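Long-range contacts in aminoglycoside N(3)-acetyltransferase III (Serratia marcescens, PDB 7LAO), which transfers the acetyl group of acetyl-CoA to N3 of 2-deoxystreptamine aminoglycosides such as gentamicin, kanamycin and tobramycin, conferring resistance to them: residues A[22-27]-A[155-160]; A[113-118]-A[134-139]; A[164-169]-A[224-229]; A[182-187]-A[206-211]. All blocks are in the same frame, centred on the assembly; numbering follows the deposited sequence.

Contact 1 (A[22-27]-A[155-160]); sequences DLIMVH and GGKVLL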
loop_
_atom_site.group_PDB
_atom_site.type_symbol
_atom_site.label_atom_id
_atom_site.label_comp_id
_atom_site.label_asym_id
_atom_site.label_seq_id
_atom_site.Cartn_x
_atom_site.Cartn_y
_atom_site.Cartn_z
ATOM N N ASP A 22 -16.688 5.846 2.188
ATOM C CA ASP A 22 -15.764 4.729 2.340
ATOM C C ASP A 22 -14.352 5.229 2.482
ATOM O O ASP A 22 -13.983 6.269 1.924
ATOM C CB ASP A 22 -15.781 3.820 1.104
ATOM C CG ASP A 22 -16.941 2.846 1.118
ATOM O OD1 ASP A 22 -17.663 2.850 2.135
ATOM O OD2 ASP A 22 -17.134 2.102 0.107
ATOM N N LEU A 23 -13.547 4.427 3.162
ATOM C CA LEU A 23 -12.098 4.545 3.161
ATOM C C LEU A 23 -11.538 3.461 2.234
ATOM O O LEU A 23 -11.711 2.269 2.493
ATOM C CB LEU A 23 -11.561 4.374 4.589
ATOM C CG LEU A 23 -10.068 4.102 4.761
ATOM C CD1 LEU A 23 -9.248 5.314 4.316
ATOM C CD2 LEU A 23 -9.809 3.856 6.315
ATOM N N ILE A 24 -10.897 3.876 1.134
ATOM C CA ILE A 24 -10.449 2.972 0.089
ATOM C C ILE A 24 -8.932 3.076 -0.039
ATOM O O ILE A 24 -8.395 4.161 -0.281
ATOM C CB ILE A 24 -11.136 3.319 -1.244
ATOM C CG1 ILE A 24 -12.649 3.233 -1.037
ATOM C CG2 ILE A 24 -10.715 2.310 -2.350
ATOM C CD1 ILE A 24 -13.113 1.853 -0.724
ATOM N N MET A 25 -8.251 1.958 0.065
ATOM C CA MET A 25 -6.857 1.881 -0.345
ATOM C C MET A 25 -6.832 1.261 -1.738
ATOM O O MET A 25 -7.322 0.135 -1.929
ATOM C CB MET A 25 -6.040 1.038 0.626
ATOM C CG MET A 25 -4.550 0.937 0.259
ATOM S SD MET A 25 -3.522 0.385 1.717
ATOM C CE MET A 25 -1.894 0.311 0.941
ATOM N N VAL A 26 -6.238 1.980 -2.702
ATOM C CA VAL A 26 -6.266 1.567 -4.111
ATOM C C VAL A 26 -4.902 1.035 -4.530
ATOM O O VAL A 26 -3.877 1.693 -4.315
ATOM C CB VAL A 26 -6.666 2.749 -5.020
ATOM C CG1 VAL A 26 -6.918 2.305 -6.502
ATOM C CG2 VAL A 26 -7.841 3.531 -4.452
ATOM N N HIS A 27 -4.894 -0.107 -5.227
ATOM C CA HIS A 27 -3.711 -0.554 -5.961
ATOM C C HIS A 27 -4.144 -0.678 -7.411
ATOM O O HIS A 27 -5.076 -1.421 -7.701
ATOM C CB HIS A 27 -3.184 -1.906 -5.451
ATOM C CG HIS A 27 -3.017 -1.967 -3.961
ATOM N ND1 HIS A 27 -1.869 -1.544 -3.322
ATOM C CD2 HIS A 27 -3.859 -2.383 -2.984
ATOM C CE1 HIS A 27 -2.009 -1.697 -2.018
ATOM N NE2 HIS A 27 -3.206 -2.202 -1.784
ATOM N N GLY A 155 -11.991 0.623 9.313
ATOM C CA GLY A 155 -12.907 -0.069 8.428
ATOM C C GLY A 155 -12.585 0.115 6.950
ATOM O O GLY A 155 -13.503 0.265 6.140
ATOM N N GLY A 156 -11.311 0.172 6.584
ATOM C CA GLY A 156 -10.974 0.412 5.196
ATOM C C GLY A 156 -11.331 -0.764 4.284
ATOM O O GLY A 156 -11.565 -1.898 4.710
ATOM N N LYS A 157 -11.436 -0.467 2.995
ATOM C CA LYS A 157 -11.636 -1.483 1.955
ATOM C C LYS A 157 -10.459 -1.422 0.989
ATOM O O LYS A 157 -9.871 -0.353 0.767
ATOM C CB LYS A 157 -12.928 -1.268 1.199
ATOM C CG LYS A 157 -14.178 -1.361 2.059
ATOM C CD LYS A 157 -15.378 -1.122 1.210
ATOM C CE LYS A 157 -16.686 -1.129 1.957
ATOM N NZ LYS A 157 -17.726 -0.739 0.918
ATOM N N VAL A 158 -10.056 -2.576 0.475
ATOM C CA VAL A 158 -8.935 -2.631 -0.449
ATOM C C VAL A 158 -9.510 -2.762 -1.856
ATOM O O VAL A 158 -10.308 -3.678 -2.149
ATOM C CB VAL A 158 -7.984 -3.788 -0.139
ATOM C CG1 VAL A 158 -6.866 -3.848 -1.182
ATOM C CG2 VAL A 158 -7.411 -3.631 1.356
ATOM N N LEU A 159 -9.093 -1.856 -2.722
ATOM C CA LEU A 159 -9.537 -1.845 -4.121
ATOM C C LEU A 159 -8.370 -2.218 -5.020
ATOM O O LEU A 159 -7.365 -1.503 -5.034
ATOM C CB LEU A 159 -10.068 -0.448 -4.456
ATOM C CG LEU A 159 -10.351 -0.265 -5.942
ATOM C CD1 LEU A 159 -11.444 -1.195 -6.385
ATOM C CD2 LEU A 159 -10.726 1.159 -6.206
ATOM N N LEU A 160 -8.488 -3.331 -5.774
ATOM C CA LEU A 160 -7.508 -3.674 -6.797
ATOM C C LEU A 160 -8.130 -3.324 -8.143
ATOM O O LEU A 160 -9.194 -3.849 -8.484
ATOM C CB LEU A 160 -7.117 -5.166 -6.751
ATOM C CG LEU A 160 -6.655 -5.782 -5.408
ATOM C CD1 LEU A 160 -6.147 -7.220 -5.592
ATOM C CD2 LEU A 160 -5.589 -4.895 -4.690
HETATM O O HOH W 1 -14.817 2.003 4.256
#
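L23 O takes the amide of K157 at 2.8 Å, the first rung of a parallel ladder between 23-27 and 157-160. M25 bonds through both its N and its O: the N donates to K157 O, and the O receives L159 N in an almost linear bond of 2.8 Å (178° at the hydrogen). H27 N closes on L159 O, while H27 continues the ladder to L161. The amide of L23, whose carbonyl opens the ladder, is served by a water that also donates to G155 O, at the glycine of a Schellman motif ending helix 147-153. The two strands are neighbours at the centre of the mixed sheet, and I24 and V26 turn their backbone bonds the other way, to T56 and M58 of strand 56-60. At the partly exposed end, the extended chain of K157 brings NZ to D22 OD2 (3.0 Å), a salt bridge from above the carboxylate plane; OD2 also accepts from R19 N. I24, V26 and L159 share one face, where I24 CG2 lies 3.5 Å from L159 CB under helix 40-51. On the face of M25, the H27 ring edge meets V158 CG1, and L160 CD2 reaches H27 CD2 at 3.5 Å.

Contact 2 (A[113-118]-A[134-139]); sequences RRSAHP and EPHRLG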
loop_
_atom_site.group_PDB
_atom_site.type_symbol
_atom_site.label_atom_id
_atom_site.label_comp_id
_atom_site.label_asym_id
_atom_site.label_seq_id
_atom_site.Cartn_x
_atom_site.Cartn_y
_atom_site.Cartn_z
ATOM N N ARG A 113 -2.143 14.231 1.797
ATOM C CA ARG A 113 -1.027 14.246 2.735
ATOM C C ARG A 113 -0.208 12.987 2.511
ATOM O O ARG A 113 -0.693 12.005 1.947
ATOM C CB ARG A 113 -1.508 14.313 4.195
ATOM C CG ARG A 113 -2.673 15.293 4.412
ATOM C CD ARG A 113 -2.975 15.518 5.945
ATOM N NE ARG A 113 -1.836 16.149 6.612
ATOM C CZ ARG A 113 -1.601 17.464 6.692
ATOM N NH1 ARG A 113 -2.416 18.354 6.125
ATOM N NH2 ARG A 113 -0.513 17.886 7.330
ATOM N N ARG A 114 1.042 13.021 2.948
ATOM C CA ARG A 114 1.961 11.917 2.701
ATOM C C ARG A 114 2.664 11.573 3.996
ATOM O O ARG A 114 3.010 12.467 4.764
ATOM C CB ARG A 114 3.027 12.260 1.638
ATOM C CG ARG A 114 3.773 11.053 1.136
ATOM C CD ARG A 114 4.865 11.495 0.173
ATOM N NE ARG A 114 5.531 10.378 -0.517
ATOM C CZ ARG A 114 6.358 10.577 -1.542
ATOM N NH1 ARG A 114 6.543 11.812 -1.969
ATOM N NH2 ARG A 114 6.960 9.563 -2.163
ATOM N N SER A 115 2.865 10.283 4.236
ATOM C CA SER A 115 3.499 9.869 5.479
ATOM C C SER A 115 5.024 9.970 5.369
ATOM O O SER A 115 5.600 9.963 4.278
ATOM C CB SER A 115 3.044 8.445 5.828
ATOM O OG SER A 115 3.862 7.483 5.211
ATOM N N ALA A 116 5.682 10.076 6.524
ATOM C CA ALA A 116 7.102 10.427 6.573
ATOM C C ALA A 116 8.047 9.227 6.538
ATOM O O ALA A 116 9.267 9.432 6.559
ATOM C CB ALA A 116 7.405 11.257 7.836
ATOM N N HIS A 117 7.540 7.991 6.530
ATOM C CA HIS A 117 8.414 6.813 6.391
ATOM C C HIS A 117 8.834 6.735 4.935
ATOM O O HIS A 117 7.994 6.443 4.089
ATOM C CB HIS A 117 7.683 5.530 6.820
ATOM C CG HIS A 117 8.564 4.315 6.961
ATOM N ND1 HIS A 117 9.323 3.811 5.923
ATOM C CD2 HIS A 117 8.773 3.482 8.013
ATOM C CE1 HIS A 117 9.986 2.746 6.336
ATOM N NE2 HIS A 117 9.666 2.523 7.599
ATOM N N PRO A 118 10.080 7.035 4.580
ATOM C CA PRO A 118 10.383 7.148 3.141
ATOM C C PRO A 118 10.191 5.843 2.389
ATOM O O PRO A 118 9.589 5.838 1.305
ATOM C CB PRO A 118 11.838 7.619 3.119
ATOM C CG PRO A 118 12.148 8.060 4.543
ATOM C CD PRO A 118 11.276 7.212 5.415
ATOM N N GLU A 134 0.087 9.906 9.965
ATOM C CA GLU A 134 0.927 10.187 11.134
ATOM C C GLU A 134 0.416 9.373 12.322
ATOM O O GLU A 134 -0.799 9.380 12.588
ATOM C CB GLU A 134 0.872 11.692 11.483
ATOM C CG GLU A 134 1.492 12.624 10.451
ATOM C CD GLU A 134 1.354 14.094 10.858
ATOM O OE1 GLU A 134 0.575 14.847 10.205
ATOM O OE2 GLU A 134 1.992 14.473 11.882
ATOM N N PRO A 135 1.304 8.731 13.112
ATOM C CA PRO A 135 2.752 8.673 12.919
ATOM C C PRO A 135 3.183 7.593 11.937
ATOM O O PRO A 135 2.373 6.724 11.568
ATOM C CB PRO A 135 3.271 8.395 14.349
ATOM C CG PRO A 135 2.178 7.526 14.916
ATOM C CD PRO A 135 0.875 7.995 14.313
ATOM N N HIS A 136 4.425 7.638 11.465
ATOM C CA HIS A 136 4.875 6.578 10.539
ATOM C C HIS A 136 6.384 6.475 10.739
ATOM O O HIS A 136 7.159 7.156 10.070
ATOM C CB HIS A 136 4.519 6.796 9.077
ATOM C CG HIS A 136 4.567 5.530 8.257
ATOM N ND1 HIS A 136 4.299 5.492 6.898
ATOM C CD2 HIS A 136 4.844 4.245 8.616
ATOM C CE1 HIS A 136 4.437 4.256 6.458
ATOM N NE2 HIS A 136 4.751 3.477 7.475
ATOM N N ARG A 137 6.778 5.634 11.687
ATOM C CA ARG A 137 8.147 5.582 12.173
ATOM C C ARG A 137 8.923 4.415 11.588
ATOM O O ARG A 137 8.365 3.376 11.212
ATOM C CB ARG A 137 8.178 5.497 13.707
ATOM C CG ARG A 137 7.018 6.194 14.431
ATOM C CD ARG A 137 7.253 6.263 15.935
ATOM N NE ARG A 137 6.081 6.704 16.696
ATOM C CZ ARG A 137 5.803 7.972 17.007
ATOM N NH1 ARG A 137 6.608 8.960 16.612
ATOM N NH2 ARG A 137 4.708 8.261 17.709
ATOM N N LEU A 138 10.240 4.598 11.535
ATOM C CA LEU A 138 11.119 3.477 11.251
ATOM C C LEU A 138 10.874 2.355 12.252
ATOM O O LEU A 138 10.799 2.595 13.457
ATOM C CB LEU A 138 12.570 3.916 11.318
ATOM C CG LEU A 138 12.925 4.904 10.225
ATOM C CD1 LEU A 138 14.402 5.134 10.261
ATOM C CD2 LEU A 138 12.455 4.366 8.862
ATOM N N GLY A 139 10.775 1.116 11.749
ATOM C CA GLY A 139 10.399 -0.014 12.568
ATOM C C GLY A 139 8.904 -0.231 12.680
ATOM O O GLY A 139 8.469 -1.174 13.353
HETATM O O HOH W 2 0.063 14.153 7.569
HETATM O O HOH W 3 10.319 0.340 9.384
#
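S115 OG and H136 ND1 lie 2.6 Å apart in a short hydrogen bond whose proton could sit on either, and the same hydroxyl also bonds to the backbone N of M122. The other ring nitrogen of H136, NE2, is bonded to A141 O, so the imidazole is held at both nitrogens and its rotation is fixed. Across one face of this ring lies H117 CB, 3.3 Å from the centroid and almost on the ring normal (7° off), a close CH-pi contact. With CG anti to its backbone N (chi1 -169°), H117 carries its own ring onward along 136-138, and the two imidazole planes meet at 39°. R137 O reaches H117 CD2 near the plane of that second ring, at 3.2 Å, while L138 CD2 sits over a face, displaced toward the rim on the NE2 side and 3.8 Å from the centroid. A water lies at the edge of the ring by H117 NE2. At the opposite, exposed end, R113 and E134 are bridged by another water, which accepts from R113 NE and donates to E134 OE1. The contact thus ties the end of edge strand 113-114 to the loop after helix 129-133; T133 of that helix touches S115, and the hairpin of strands 185-192 and 200-207 meets the far end, with Y188 against H117 and A204 against L138.

Contact 3 (A[164-169]-A[224-229]); sequences PLDSVT and AVETIA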
loop_
_atom_site.group_PDB
_atom_site.type_symbol
_atom_site.label_atom_id
_atom_site.label_comp_id
_atom_site.label_asym_id
_atom_site.label_seq_id
_atom_site.Cartn_x
_atom_site.Cartn_y
_atom_site.Cartn_z
ATOM N N PRO A 164 -2.603 -7.403 -9.370
ATOM C CA PRO A 164 -2.743 -8.816 -8.986
ATOM C C PRO A 164 -2.954 -8.959 -7.475
ATOM O O PRO A 164 -2.753 -8.024 -6.687
ATOM C CB PRO A 164 -1.431 -9.447 -9.454
ATOM C CG PRO A 164 -0.449 -8.271 -9.459
ATOM C CD PRO A 164 -1.231 -7.051 -9.785
ATOM N N LEU A 165 -3.380 -10.172 -7.075
ATOM C CA LEU A 165 -3.670 -10.416 -5.671
ATOM C C LEU A 165 -2.441 -10.212 -4.769
ATOM O O LEU A 165 -2.598 -9.878 -3.588
ATOM C CB LEU A 165 -4.224 -11.819 -5.517
ATOM C CG LEU A 165 -5.608 -12.085 -6.099
ATOM C CD1 LEU A 165 -5.996 -13.439 -5.550
ATOM C CD2 LEU A 165 -6.603 -11.021 -5.645
ATOM N N ASP A 166 -1.219 -10.402 -5.295
ATOM C CA ASP A 166 -0.040 -10.167 -4.468
ATOM C C ASP A 166 0.164 -8.691 -4.119
ATOM O O ASP A 166 1.055 -8.387 -3.311
ATOM C CB ASP A 166 1.237 -10.736 -5.119
ATOM C CG ASP A 166 1.593 -10.076 -6.452
ATOM O OD1 ASP A 166 0.906 -9.129 -6.875
ATOM O OD2 ASP A 166 2.575 -10.518 -7.091
ATOM N N SER A 167 -0.609 -7.761 -4.674
ATOM C CA SER A 167 -0.421 -6.362 -4.321
ATOM C C SER A 167 -1.302 -5.920 -3.140
ATOM O O SER A 167 -1.393 -4.712 -2.874
ATOM C CB SER A 167 -0.661 -5.467 -5.551
ATOM O OG SER A 167 -2.021 -5.433 -5.944
ATOM N N VAL A 168 -1.940 -6.868 -2.415
ATOM C CA VAL A 168 -2.815 -6.517 -1.277
ATOM C C VAL A 168 -1.991 -6.169 -0.032
ATOM O O VAL A 168 -1.789 -6.991 0.880
ATOM C CB VAL A 168 -3.846 -7.637 -0.987
ATOM C CG1 VAL A 168 -4.766 -7.229 0.168
ATOM C CG2 VAL A 168 -4.719 -7.876 -2.191
ATOM N N THR A 169 -1.554 -4.911 0.036
ATOM C CA THR A 169 -0.560 -4.516 1.030
ATOM C C THR A 169 -1.055 -4.695 2.458
ATOM O O THR A 169 -0.262 -4.982 3.371
ATOM C CB THR A 169 -0.174 -3.050 0.793
ATOM O OG1 THR A 169 0.316 -2.926 -0.549
ATOM C CG2 THR A 169 0.886 -2.584 1.787
ATOM N N ALA A 224 3.259 -14.891 0.885
ATOM C CA ALA A 224 2.144 -15.124 1.794
ATOM C C ALA A 224 0.938 -14.279 1.421
ATOM O O ALA A 224 -0.213 -14.721 1.575
ATOM C CB ALA A 224 2.563 -14.823 3.224
ATOM N N VAL A 225 1.184 -13.040 0.982
ATOM C CA VAL A 225 0.086 -12.166 0.597
ATOM C C VAL A 225 -0.760 -12.846 -0.479
ATOM O O VAL A 225 -1.964 -13.056 -0.298
ATOM C CB VAL A 225 0.631 -10.798 0.147
ATOM C CG1 VAL A 225 -0.465 -9.957 -0.457
ATOM C CG2 VAL A 225 1.245 -10.074 1.386
ATOM N N GLU A 226 -0.111 -13.289 -1.558
ATOM C CA GLU A 226 -0.811 -13.962 -2.639
ATOM C C GLU A 226 -1.474 -15.248 -2.152
ATOM O O GLU A 226 -2.636 -15.528 -2.484
ATOM C CB GLU A 226 0.177 -14.257 -3.766
ATOM C CG GLU A 226 -0.434 -14.966 -4.927
ATOM C CD GLU A 226 0.469 -14.948 -6.162
ATOM O OE1 GLU A 226 0.052 -15.499 -7.186
ATOM O OE2 GLU A 226 1.586 -14.389 -6.113
ATOM N N THR A 227 -0.746 -16.048 -1.374
ATOM C CA THR A 227 -1.314 -17.307 -0.904
ATOM C C THR A 227 -2.594 -17.034 -0.115
ATOM O O THR A 227 -3.639 -17.638 -0.374
ATOM C CB THR A 227 -0.272 -18.064 -0.059
ATOM O OG1 THR A 227 0.868 -18.354 -0.873
ATOM C CG2 THR A 227 -0.815 -19.402 0.476
ATOM N N ILE A 228 -2.551 -16.051 0.782
ATOM C CA ILE A 228 -3.678 -15.788 1.671
ATOM C C ILE A 228 -4.856 -15.190 0.909
ATOM O O ILE A 228 -6.012 -15.585 1.122
ATOM C CB ILE A 228 -3.240 -14.877 2.828
ATOM C CG1 ILE A 228 -2.302 -15.649 3.766
ATOM C CG2 ILE A 228 -4.453 -14.417 3.605
ATOM C CD1 ILE A 228 -1.534 -14.755 4.701
ATOM N N ALA A 229 -4.582 -14.239 0.005
ATOM C CA ALA A 229 -5.652 -13.618 -0.759
ATOM C C ALA A 229 -6.372 -14.635 -1.609
ATOM O O ALA A 229 -7.604 -14.620 -1.692
ATOM C CB ALA A 229 -5.098 -12.492 -1.645
#
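D166 and E226 bring their CA atoms within 4.3 Å where the turn 164-169, a short 3-10 segment at 165-166 followed by an inverse gamma turn centred on V168, lies against the first turns of helix 224-233. V225 CG1, anti to its backbone N (chi1 171°), lies against carbonyl oxygens of the turn and touches backbone more than side chain: it is 3.5 Å from V168 O and 3.6 Å from D166 O, with V168 CB a little farther off. One helical turn on, the methyl of A229 meets L165 CB at 4.0 Å, and L165 CD1 also touches it. D166 and E226 extend alongside each other in one direction, with their carboxylates nearly perpendicular (81°). Their nearest oxygens, D166 OD2 and E226 OE2, are 4.1 Å apart, a like-charge approach at the exposed margin that may raise the proton affinity of one or both acids; K230 gives E226 a long, weak ion pair. No hydrogen bond crosses between the segments. Instead the turn is braced from within, P164 O accepting S167 N (3.0 Å) and, in the conformer given, S167 OG as well (2.8 Å). The contact sets this turn, which leads from strand 157-161 into helix 170-177, beside helix 224-233: V225 also packs on L171 and H172 of helix 170-177, and I228 faces F259 and Y263 of helix 253-268.

Contact 4 (A[182-187]-A[206-211]); sequences NKRRVT and DFDSNG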
loop_
_atom_site.group_PDB
_atom_site.type_symbol
_atom_site.label_atom_id
_atom_site.label_comp_id
_atom_site.label_asym_id
_atom_site.label_seq_id
_atom_site.Cartn_x
_atom_site.Cartn_y
_atom_site.Cartn_z
ATOM N N ASN A 182 9.170 -17.901 13.998
ATOM C CA ASN A 182 10.092 -17.945 12.870
ATOM C C ASN A 182 9.844 -16.850 11.847
ATOM O O ASN A 182 10.297 -16.959 10.703
ATOM C CB ASN A 182 10.048 -19.314 12.188
ATOM C CG ASN A 182 10.297 -20.436 13.160
ATOM O OD1 ASN A 182 10.966 -20.246 14.183
ATOM N ND2 ASN A 182 9.758 -21.611 12.861
ATOM N N LYS A 183 9.127 -15.794 12.222
ATOM C CA LYS A 183 8.889 -14.686 11.302
ATOM C C LYS A 183 10.199 -13.982 10.956
ATOM O O LYS A 183 11.050 -13.750 11.821
ATOM C CB LYS A 183 7.899 -13.695 11.908
ATOM C CG LYS A 183 6.464 -14.183 11.857
ATOM C CD LYS A 183 5.455 -13.041 11.999
ATOM C CE LYS A 183 5.135 -12.732 13.455
ATOM N NZ LYS A 183 3.962 -11.807 13.536
ATOM N N ARG A 184 10.353 -13.644 9.676
ATOM C CA ARG A 184 11.597 -13.064 9.176
ATOM C C ARG A 184 11.649 -11.559 9.433
ATOM O O ARG A 184 10.642 -10.849 9.304
ATOM C CB ARG A 184 11.741 -13.346 7.674
ATOM C CG ARG A 184 12.105 -14.806 7.352
ATOM C CD ARG A 184 11.757 -15.178 5.911
ATOM N NE ARG A 184 12.432 -14.318 4.948
ATOM C CZ ARG A 184 13.518 -14.662 4.262
ATOM N NH1 ARG A 184 14.064 -15.860 4.432
ATOM N NH2 ARG A 184 14.065 -13.805 3.407
ATOM N N ARG A 185 12.839 -11.078 9.781
ATOM C CA ARG A 185 13.122 -9.672 10.032
ATOM C C ARG A 185 14.219 -9.203 9.086
ATOM O O ARG A 185 15.030 -10.000 8.605
ATOM C CB ARG A 185 13.593 -9.439 11.481
ATOM C CG ARG A 185 12.780 -10.162 12.531
ATOM C CD ARG A 185 11.545 -9.366 12.843
ATOM N NE ARG A 185 11.867 -8.104 13.493
ATOM C CZ ARG A 185 10.963 -7.341 14.093
ATOM N NH1 ARG A 185 9.691 -7.712 14.092
ATOM N NH2 ARG A 185 11.325 -6.201 14.674
ATOM N N VAL A 186 14.254 -7.889 8.852
ATOM C CA VAL A 186 15.308 -7.253 8.074
ATOM C C VAL A 186 15.724 -5.979 8.793
ATOM O O VAL A 186 15.049 -5.509 9.713
ATOM C CB VAL A 186 14.880 -6.906 6.634
ATOM C CG1 VAL A 186 14.489 -8.163 5.866
ATOM C CG2 VAL A 186 13.723 -5.917 6.643
ATOM N N THR A 187 16.854 -5.418 8.347
ATOM C CA THR A 187 17.346 -4.123 8.801
ATOM C C THR A 187 17.820 -3.306 7.613
ATOM O O THR A 187 18.454 -3.832 6.695
ATOM C CB THR A 187 18.499 -4.270 9.794
ATOM O OG1 THR A 187 19.601 -4.961 9.181
ATOM C CG2 THR A 187 18.022 -5.075 10.940
ATOM N N ASP A 206 12.556 -4.264 10.950
ATOM C CA ASP A 206 11.147 -4.532 10.711
ATOM C C ASP A 206 10.988 -5.916 10.103
ATOM O O ASP A 206 11.961 -6.574 9.733
ATOM C CB ASP A 206 10.527 -3.454 9.808
ATOM C CG ASP A 206 9.118 -3.072 10.232
ATOM O OD1 ASP A 206 8.360 -3.990 10.622
ATOM O OD2 ASP A 206 8.764 -1.865 10.183
ATOM N N PHE A 207 9.735 -6.358 10.026
ATOM C CA PHE A 207 9.416 -7.631 9.410
ATOM C C PHE A 207 9.743 -7.591 7.912
ATOM O O PHE A 207 9.639 -6.554 7.251
ATOM C CB PHE A 207 7.934 -7.969 9.624
ATOM C CG PHE A 207 7.565 -8.243 11.046
ATOM C CD1 PHE A 207 7.908 -9.439 11.641
ATOM C CD2 PHE A 207 6.878 -7.292 11.800
ATOM C CE1 PHE A 207 7.571 -9.691 12.964
ATOM C CE2 PHE A 207 6.547 -7.536 13.118
ATOM C CZ PHE A 207 6.885 -8.751 13.689
ATOM N N ASP A 208 10.152 -8.738 7.385
ATOM C CA ASP A 208 10.468 -8.891 5.962
ATOM C C ASP A 208 9.214 -8.712 5.090
ATOM O O ASP A 208 8.241 -9.458 5.241
ATOM C CB ASP A 208 11.084 -10.276 5.765
ATOM C CG ASP A 208 11.850 -10.413 4.465
ATOM O OD1 ASP A 208 11.648 -9.574 3.565
ATOM O OD2 ASP A 208 12.642 -11.374 4.340
ATOM N N SER A 209 9.226 -7.733 4.169
ATOM C CA SER A 209 8.111 -7.530 3.237
ATOM C C SER A 209 8.175 -8.444 2.015
ATOM O O SER A 209 7.203 -8.504 1.256
ATOM C CB SER A 209 8.043 -6.077 2.730
ATOM O OG SER A 209 9.333 -5.578 2.392
ATOM N N ASN A 210 9.296 -9.127 1.789
ATOM C CA ASN A 210 9.390 -10.052 0.670
ATOM C C ASN A 210 9.495 -11.473 1.204
ATOM O O ASN A 210 10.464 -12.186 0.918
ATOM C CB ASN A 210 10.572 -9.694 -0.244
ATOM C CG ASN A 210 10.518 -8.266 -0.716
ATOM O OD1 ASN A 210 9.629 -7.881 -1.481
ATOM N ND2 ASN A 210 11.473 -7.469 -0.275
ATOM N N GLY A 211 8.497 -11.877 1.997
ATOM C CA GLY A 211 8.448 -13.209 2.561
ATOM C C GLY A 211 8.503 -13.237 4.073
ATOM O O GLY A 211 9.578 -13.103 4.658
HETATM O O HOH W 4 15.241 -11.314 5.957
#
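R184 grips D208 side-on in a salt bridge, NE and NH2 both converging on the single oxygen OD2 at 3.0 Å each. The guanidinium and carboxylate planes are only 26° apart; NH2 arrives nearly along the C-O axis of D208, while NE comes from the anti side but tilted out of the carboxylate plane, and both bonds are bent, at about 141°. A cation-pi pair forms next door. The R185 chain, folded back at chi2 and chi3, drops NH1 over one face of the F207 ring, with CZ 4.3 Å from the centroid; the guanidinium stands steeply on the ring, at 79°, so that it meets the pi face with one nitrogen and not flat. K183 CE touches the same ring at CE1, 3.9 Å away, while its NZ is bonded to A176 O and other carbonyls at the end of helix 170-177. Behind these side chains stands the backbone: V186 and D206 form an antiparallel hydrogen-bonded pair, N to O in both directions, and R184 O receives D208 N just past the non-hydrogen-bonded pair R185 and F207. This is the open end of the hairpin 185-192/200-207. D208 is positioned further by an Asx turn, OD1 accepting N210 N, and by a water linking OD2 to R185 O. D206, its OD1 on F207 N, sends OD2 to A141 N. R184, with a second acid, D214, on NH1, is probably well compensated, the ring and carbonyls may help stabilise the other two cations, and D208 should remain ionised.

From the N terminus, strand 23-28 pairs with strand 157-161 only after some 130 residues, and contact 1 closes that long loop at the middle of the mixed sheet. Nested within it, contact 2 closes a short one, joining edge strand 113-114 to the segment after helix 129-133. Contact 3 opens just after contact 1 closes, and its turn touches the sheet directly: S167 and T169 lie against H27, and V168 against L160. Inside the loop of contact 3, contact 4 holds together the open end of the two-stranded hairpin, before helix 224-233. Contacts 2 and 4 touch where G139 packs on D206, whose OD2 is bonded to the nearby A141 N.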